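Local coordinates for tetracycline repressor protein class G (PDB 6RX9), which represses the tetracycline resistance gene tetA by binding its operator DNA through a helix-turn-helix, and loses affinity for that DNA when tetracycline binds, at residues 8-13 against 43-48; 115-120 against 132-137. One frame throughout, in Å; residues are numbered along the deposited sequence.

Interaction 1 (8-13 against 43-48); sequences TVIAAA and WHFQNK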
loop_
_atom_site.group_PDB
_atom_site.type_symbol
_atom_site.label_atom_id
_atom_site.label_comp_id
_atom_site.label_asym_id
_atom_site.label_seq_id
_atom_site.Cartn_x
_atom_site.Cartn_y
_atom_site.Cartn_z
ATOM N N THR A 8 -16.034 -22.093 11.347
ATOM C CA THR A 8 -15.587 -23.357 10.704
ATOM C C THR A 8 -15.303 -23.100 9.218
ATOM O O THR A 8 -14.293 -23.629 8.716
ATOM C CB THR A 8 -16.620 -24.475 10.899
ATOM O OG1 THR A 8 -16.924 -24.563 12.292
ATOM C CG2 THR A 8 -16.128 -25.814 10.396
ATOM N N VAL A 9 -16.150 -22.305 8.556
ATOM C CA VAL A 9 -16.042 -21.961 7.104
ATOM C C VAL A 9 -14.737 -21.186 6.862
ATOM O O VAL A 9 -13.989 -21.553 5.934
ATOM C CB VAL A 9 -17.268 -21.161 6.621
ATOM C CG1 VAL A 9 -17.090 -20.650 5.198
ATOM C CG2 VAL A 9 -18.552 -21.972 6.728
ATOM N N ILE A 10 -14.475 -20.143 7.651
ATOM C CA ILE A 10 -13.322 -19.222 7.415
ATOM C C ILE A 10 -12.011 -19.930 7.776
ATOM O O ILE A 10 -10.997 -19.660 7.097
ATOM C CB ILE A 10 -13.507 -17.883 8.155
ATOM C CG1 ILE A 10 -14.652 -17.074 7.541
ATOM C CG2 ILE A 10 -12.208 -17.084 8.180
ATOM C CD1 ILE A 10 -14.411 -16.637 6.111
ATOM N N ALA A 11 -12.016 -20.796 8.793
ATOM C CA ALA A 11 -10.850 -21.629 9.172
ATOM C C ALA A 11 -10.379 -22.426 7.948
ATOM O O ALA A 11 -9.162 -22.439 7.680
ATOM C CB ALA A 11 -11.198 -22.533 10.327
ATOM N N ALA A 12 -11.315 -23.043 7.219
ATOM C CA ALA A 12 -11.052 -23.833 5.991
ATOM C C ALA A 12 -10.594 -22.913 4.853
ATOM O O ALA A 12 -9.687 -23.315 4.097
ATOM C CB ALA A 12 -12.288 -24.609 5.607
ATOM N N ALA A 13 -11.212 -21.733 4.725
ATOM C CA ALA A 13 -10.917 -20.732 3.673
ATOM C C ALA A 13 -9.477 -20.225 3.826
ATOM O O ALA A 13 -8.809 -20.012 2.796
ATOM C CB ALA A 13 -11.913 -19.599 3.735
ATOM N N TRP A 43 -25.332 -19.743 2.199
ATOM C CA TRP A 43 -25.965 -19.069 3.366
ATOM C C TRP A 43 -24.977 -18.097 4.025
ATOM O O TRP A 43 -25.417 -17.008 4.447
ATOM C CB TRP A 43 -26.477 -20.104 4.378
ATOM C CG TRP A 43 -27.231 -19.499 5.522
ATOM C CD1 TRP A 43 -28.553 -19.172 5.540
ATOM C CD2 TRP A 43 -26.709 -19.121 6.811
ATOM N NE1 TRP A 43 -28.895 -18.632 6.749
ATOM C CE2 TRP A 43 -27.788 -18.587 7.550
ATOM C CE3 TRP A 43 -25.449 -19.184 7.415
ATOM C CZ2 TRP A 43 -27.640 -18.121 8.856
ATOM C CZ3 TRP A 43 -25.303 -18.722 8.706
ATOM C CH2 TRP A 43 -26.385 -18.199 9.417
ATOM N N HIS A 44 -23.702 -18.489 4.125
ATOM C CA HIS A 44 -22.603 -17.683 4.724
ATOM C C HIS A 44 -22.099 -16.638 3.719
ATOM O O HIS A 44 -21.982 -15.459 4.104
ATOM C CB HIS A 44 -21.459 -18.593 5.195
ATOM C CG HIS A 44 -21.831 -19.517 6.303
ATOM N ND1 HIS A 44 -21.861 -19.110 7.620
ATOM C CD2 HIS A 44 -22.172 -20.823 6.299
ATOM C CE1 HIS A 44 -22.217 -20.124 8.381
ATOM N NE2 HIS A 44 -22.416 -21.189 7.594
ATOM N N PHE A 45 -21.788 -17.056 2.488
ATOM C CA PHE A 45 -21.195 -16.190 1.433
ATOM C C PHE A 45 -21.820 -16.517 0.076
ATOM O O PHE A 45 -21.681 -17.666 -0.375
ATOM C CB PHE A 45 -19.676 -16.371 1.390
ATOM C CG PHE A 45 -19.012 -16.198 2.729
ATOM C CD1 PHE A 45 -18.881 -14.939 3.294
ATOM C CD2 PHE A 45 -18.541 -17.293 3.438
ATOM C CE1 PHE A 45 -18.285 -14.778 4.534
ATOM C CE2 PHE A 45 -17.951 -17.130 4.682
ATOM C CZ PHE A 45 -17.824 -15.874 5.226
ATOM N N GLN A 46 -22.473 -15.533 -0.547
ATOM C CA GLN A 46 -23.148 -15.693 -1.862
ATOM C C GLN A 46 -22.161 -15.415 -2.999
ATOM O O GLN A 46 -22.492 -15.753 -4.148
ATOM C CB GLN A 46 -24.367 -14.776 -1.969
ATOM C CG GLN A 46 -25.502 -15.166 -1.029
ATOM C CD GLN A 46 -25.440 -14.411 0.275
ATOM O OE1 GLN A 46 -25.596 -13.194 0.306
ATOM N NE2 GLN A 46 -25.223 -15.130 1.366
ATOM N N ASN A 47 -20.996 -14.827 -2.703
ATOM C CA ASN A 47 -19.980 -14.498 -3.740
ATOM C C ASN A 47 -18.584 -14.424 -3.110
ATOM O O ASN A 47 -18.478 -14.344 -1.867
ATOM C CB ASN A 47 -20.349 -13.210 -4.482
ATOM C CG ASN A 47 -20.712 -12.076 -3.547
ATOM O OD1 ASN A 47 -19.874 -11.606 -2.782
ATOM N ND2 ASN A 47 -21.962 -11.642 -3.590
ATOM N N LYS A 48 -17.554 -14.458 -3.957
ATOM C CA LYS A 48 -16.125 -14.440 -3.556
ATOM C C LYS A 48 -15.818 -13.133 -2.815
ATOM O O LYS A 48 -15.029 -13.185 -1.859
ATOM C CB LYS A 48 -15.229 -14.591 -4.789
ATOM C CG LYS A 48 -13.734 -14.580 -4.509
ATOM C CD LYS A 48 -12.909 -14.963 -5.715
ATOM C CE LYS A 48 -11.421 -14.895 -5.453
ATOM N NZ LYS A 48 -10.654 -15.504 -6.564
#
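V9 splits its isopropyl group between the two aromatic rings of H44 and F45, joining helix 6-20 to the end of the helix-turn-helix of this TetR-family DNA-binding domain. With CG1 anti to the backbone N (chi1 173°) and CG2 beside it, one methyl is directed at F45 and the other at H44. V9 CG2 makes a CH-pi contact over one face of the H44 imidazole, 4.0 Å from the ring centroid and 18° off the normal, with H44 CD2 the nearest ring atom. The opposite face of that imidazole meets the edge of the W43 indole, with W43 CE3 3.4 Å above the H44 ring plane. A third hold on H44 comes from its NE2, hydrogen-bonded to the carbonyl oxygen of L4 ahead of the helix. V9 CG1, in contrast, meets the F45 ring at its edge, near the ring plane, with CE2 at 3.7 Å. The F45 ring also touches A54, and V9 and I10 carry the apolar layer on to L30 and L51, so the loop packs against helices 6-20 and 48-59, with helix 27-34 beside V9. I10 crosses F45 at about a right angle and approaches its ring obliquely, bringing CD1 to 3.6 Å from F45 CZ.

Interaction 2 (115-120 against 132-137); sequences TQIRFL and WALRAV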
loop_
_atom_site.group_PDB
_atom_site.type_symbol
_atom_site.label_atom_id
_atom_site.label_comp_id
_atom_site.label_asym_id
_atom_site.label_seq_id
_atom_site.Cartn_x
_atom_site.Cartn_y
_atom_site.Cartn_z
ATOM N N THR A 115 -9.502 5.841 22.189
ATOM C CA THR A 115 -8.481 5.427 23.193
ATOM C C THR A 115 -7.079 5.716 22.635
ATOM O O THR A 115 -6.274 6.332 23.362
ATOM C CB THR A 115 -8.629 3.951 23.587
ATOM O OG1 THR A 115 -9.966 3.728 24.036
ATOM C CG2 THR A 115 -7.662 3.539 24.676
ATOM N N GLN A 116 -6.809 5.298 21.393
ATOM C CA GLN A 116 -5.503 5.497 20.705
ATOM C C GLN A 116 -5.213 6.998 20.573
ATOM O O GLN A 116 -4.100 7.420 20.953
ATOM C CB GLN A 116 -5.494 4.830 19.326
ATOM C CG GLN A 116 -5.421 3.309 19.376
ATOM C CD GLN A 116 -5.274 2.698 18.002
ATOM O OE1 GLN A 116 -5.433 3.366 16.983
ATOM N NE2 GLN A 116 -4.961 1.413 17.960
ATOM N N ILE A 117 -6.176 7.770 20.058
ATOM C CA ILE A 117 -6.033 9.236 19.796
ATOM C C ILE A 117 -5.805 9.967 21.127
ATOM O O ILE A 117 -4.863 10.781 21.195
ATOM C CB ILE A 117 -7.255 9.785 19.028
ATOM C CG1 ILE A 117 -7.342 9.201 17.615
ATOM C CG2 ILE A 117 -7.243 11.308 19.003
ATOM C CD1 ILE A 117 -8.700 9.344 16.967
ATOM N N ARG A 118 -6.630 9.689 22.142
ATOM C CA ARG A 118 -6.558 10.352 23.475
ATOM C C ARG A 118 -5.199 10.058 24.128
ATOM O O ARG A 118 -4.655 10.971 24.777
ATOM C CB ARG A 118 -7.729 9.922 24.366
ATOM C CG ARG A 118 -9.036 10.644 24.066
ATOM C CD ARG A 118 -10.045 10.470 25.182
ATOM N NE ARG A 118 -11.367 11.003 24.871
ATOM C CZ ARG A 118 -11.732 12.280 24.981
ATOM N NH1 ARG A 118 -10.871 13.203 25.380
ATOM N NH2 ARG A 118 -12.971 12.635 24.683
ATOM N N PHE A 119 -4.662 8.845 23.949
ATOM C CA PHE A 119 -3.335 8.430 24.481
ATOM C C PHE A 119 -2.222 9.258 23.824
ATOM O O PHE A 119 -1.356 9.779 24.553
ATOM C CB PHE A 119 -3.085 6.934 24.276
ATOM C CG PHE A 119 -1.676 6.501 24.592
ATOM C CD1 PHE A 119 -1.196 6.535 25.892
ATOM C CD2 PHE A 119 -0.825 6.063 23.587
ATOM C CE1 PHE A 119 0.104 6.146 26.182
ATOM C CE2 PHE A 119 0.473 5.668 23.879
ATOM C CZ PHE A 119 0.935 5.712 25.175
ATOM N N LEU A 120 -2.232 9.373 22.493
ATOM C CA LEU A 120 -1.219 10.170 21.746
ATOM C C LEU A 120 -1.304 11.636 22.187
ATOM O O LEU A 120 -0.235 12.259 22.370
ATOM C CB LEU A 120 -1.435 10.015 20.236
ATOM C CG LEU A 120 -1.074 8.649 19.653
ATOM C CD1 LEU A 120 -1.142 8.673 18.136
ATOM C CD2 LEU A 120 0.308 8.197 20.111
ATOM N N TRP A 132 -3.276 11.643 11.897
ATOM C CA TRP A 132 -2.352 11.644 10.727
ATOM C C TRP A 132 -1.216 10.638 10.949
ATOM O O TRP A 132 -0.840 9.959 9.979
ATOM C CB TRP A 132 -1.799 13.045 10.446
ATOM C CG TRP A 132 -2.797 14.013 9.894
ATOM C CD1 TRP A 132 -4.019 13.731 9.353
ATOM C CD2 TRP A 132 -2.634 15.438 9.788
ATOM N NE1 TRP A 132 -4.634 14.882 8.942
ATOM C CE2 TRP A 132 -3.808 15.944 9.190
ATOM C CE3 TRP A 132 -1.619 16.333 10.146
ATOM C CZ2 TRP A 132 -3.991 17.305 8.949
ATOM C CZ3 TRP A 132 -1.798 17.676 9.903
ATOM C CH2 TRP A 132 -2.970 18.153 9.312
ATOM N N ALA A 133 -0.687 10.564 12.177
ATOM C CA ALA A 133 0.426 9.670 12.576
ATOM C C ALA A 133 -0.031 8.208 12.523
ATOM O O ALA A 133 0.675 7.390 11.907
ATOM C CB ALA A 133 0.925 10.043 13.952
ATOM N N LEU A 134 -1.173 7.892 13.140
ATOM C CA LEU A 134 -1.746 6.518 13.149
ATOM C C LEU A 134 -1.977 6.054 11.704
ATOM O O LEU A 134 -1.599 4.911 11.384
ATOM C CB LEU A 134 -3.045 6.512 13.961
ATOM C CG LEU A 134 -2.868 6.660 15.473
ATOM C CD1 LEU A 134 -4.190 6.981 16.147
ATOM C CD2 LEU A 134 -2.255 5.407 16.077
ATOM N N ARG A 135 -2.543 6.922 10.861
ATOM C CA ARG A 135 -2.875 6.608 9.445
ATOM C C ARG A 135 -1.578 6.433 8.645
ATOM O O ARG A 135 -1.505 5.470 7.857
ATOM C CB ARG A 135 -3.807 7.678 8.868
ATOM C CG ARG A 135 -5.242 7.541 9.360
ATOM C CD ARG A 135 -6.198 8.587 8.818
ATOM N NE ARG A 135 -7.519 8.465 9.430
ATOM C CZ ARG A 135 -8.534 9.308 9.243
ATOM N NH1 ARG A 135 -8.399 10.359 8.449
ATOM N NH2 ARG A 135 -9.687 9.098 9.857
ATOM N N ALA A 136 -0.590 7.308 8.855
ATOM C CA ALA A 136 0.719 7.288 8.158
ATOM C C ALA A 136 1.433 5.953 8.409
ATOM O O ALA A 136 1.973 5.382 7.443
ATOM C CB ALA A 136 1.565 8.455 8.594
ATOM N N VAL A 137 1.432 5.472 9.656
ATOM C CA VAL A 137 2.037 4.161 10.038
ATOM C C VAL A 137 1.356 3.049 9.226
ATOM O O VAL A 137 2.072 2.222 8.625
ATOM C CB VAL A 137 1.957 3.914 11.559
ATOM C CG1 VAL A 137 2.311 2.479 11.924
ATOM C CG2 VAL A 137 2.839 4.888 12.327
#
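L134 supplies the whole of the second segment's close contact, pushing its isobutyl end among Q116, I117 and L120 on one side of helix 110-122. The apolar part is led by L120, which meets L134 tip to tip: L120 CD1 lies 3.8 Å from L134 CG and 4.0 Å from each of L134 CD1 and CD2, so it sits against the fork of the branch. L120 CD1 is anti to CA (chi2 -172°), and this carries it out to the fork. I117 adds a looser, oblique approach, its CG1 4.1 Å from L134 CD1. The two segments' helix axes come no closer than 11.1 Å and run at 117° to each other, consistent with long side chains bridging the interval; the nearest CA pair, I117 and L134, is 8.4 Å apart.

Both helices belong to the all-helical C-terminal domain of a TetR-family repressor, which carries the tetracycline pocket and the dimer interface. I117 also packs on L172 of the second subunit, while L120 and L134 reach W75 and L79 of helix 75-91.

The polar part is one carboxamide. Q116 OE1 rests 3.9 Å from both L134 CD1 and L134 CD2, a van der Waals contact with no hydrogen bond across the segments. At the other end of the amide, NE2 is hydrogen-bonded to the carbonyl oxygen of S67, which secures the group. The side chain of Q116 lies about 4 Å from that of N82, a probable tetracycline-binding residue.

How the interactions relate
Interactions 1 and 2 lie on opposite sides of the chain's centre, their own centres 33 Å apart, and share no helix. Interaction 1 belongs to the DNA-binding domain, interaction 2 to the ligand-binding and dimerisation domain. Neither has a hydrogen bond between its segments, yet the chemistry differs: 8-13 against 43-48 sets aliphatic groups on aromatic rings and is mostly buried, whereas 115-120 against 132-137 is aliphatic with one amide at its side and only partly buried. The first joins a helix to a loop and is untouched by the second subunit; the second joins two helices, has that subunit beside it and comes near the probable drug-binding residues.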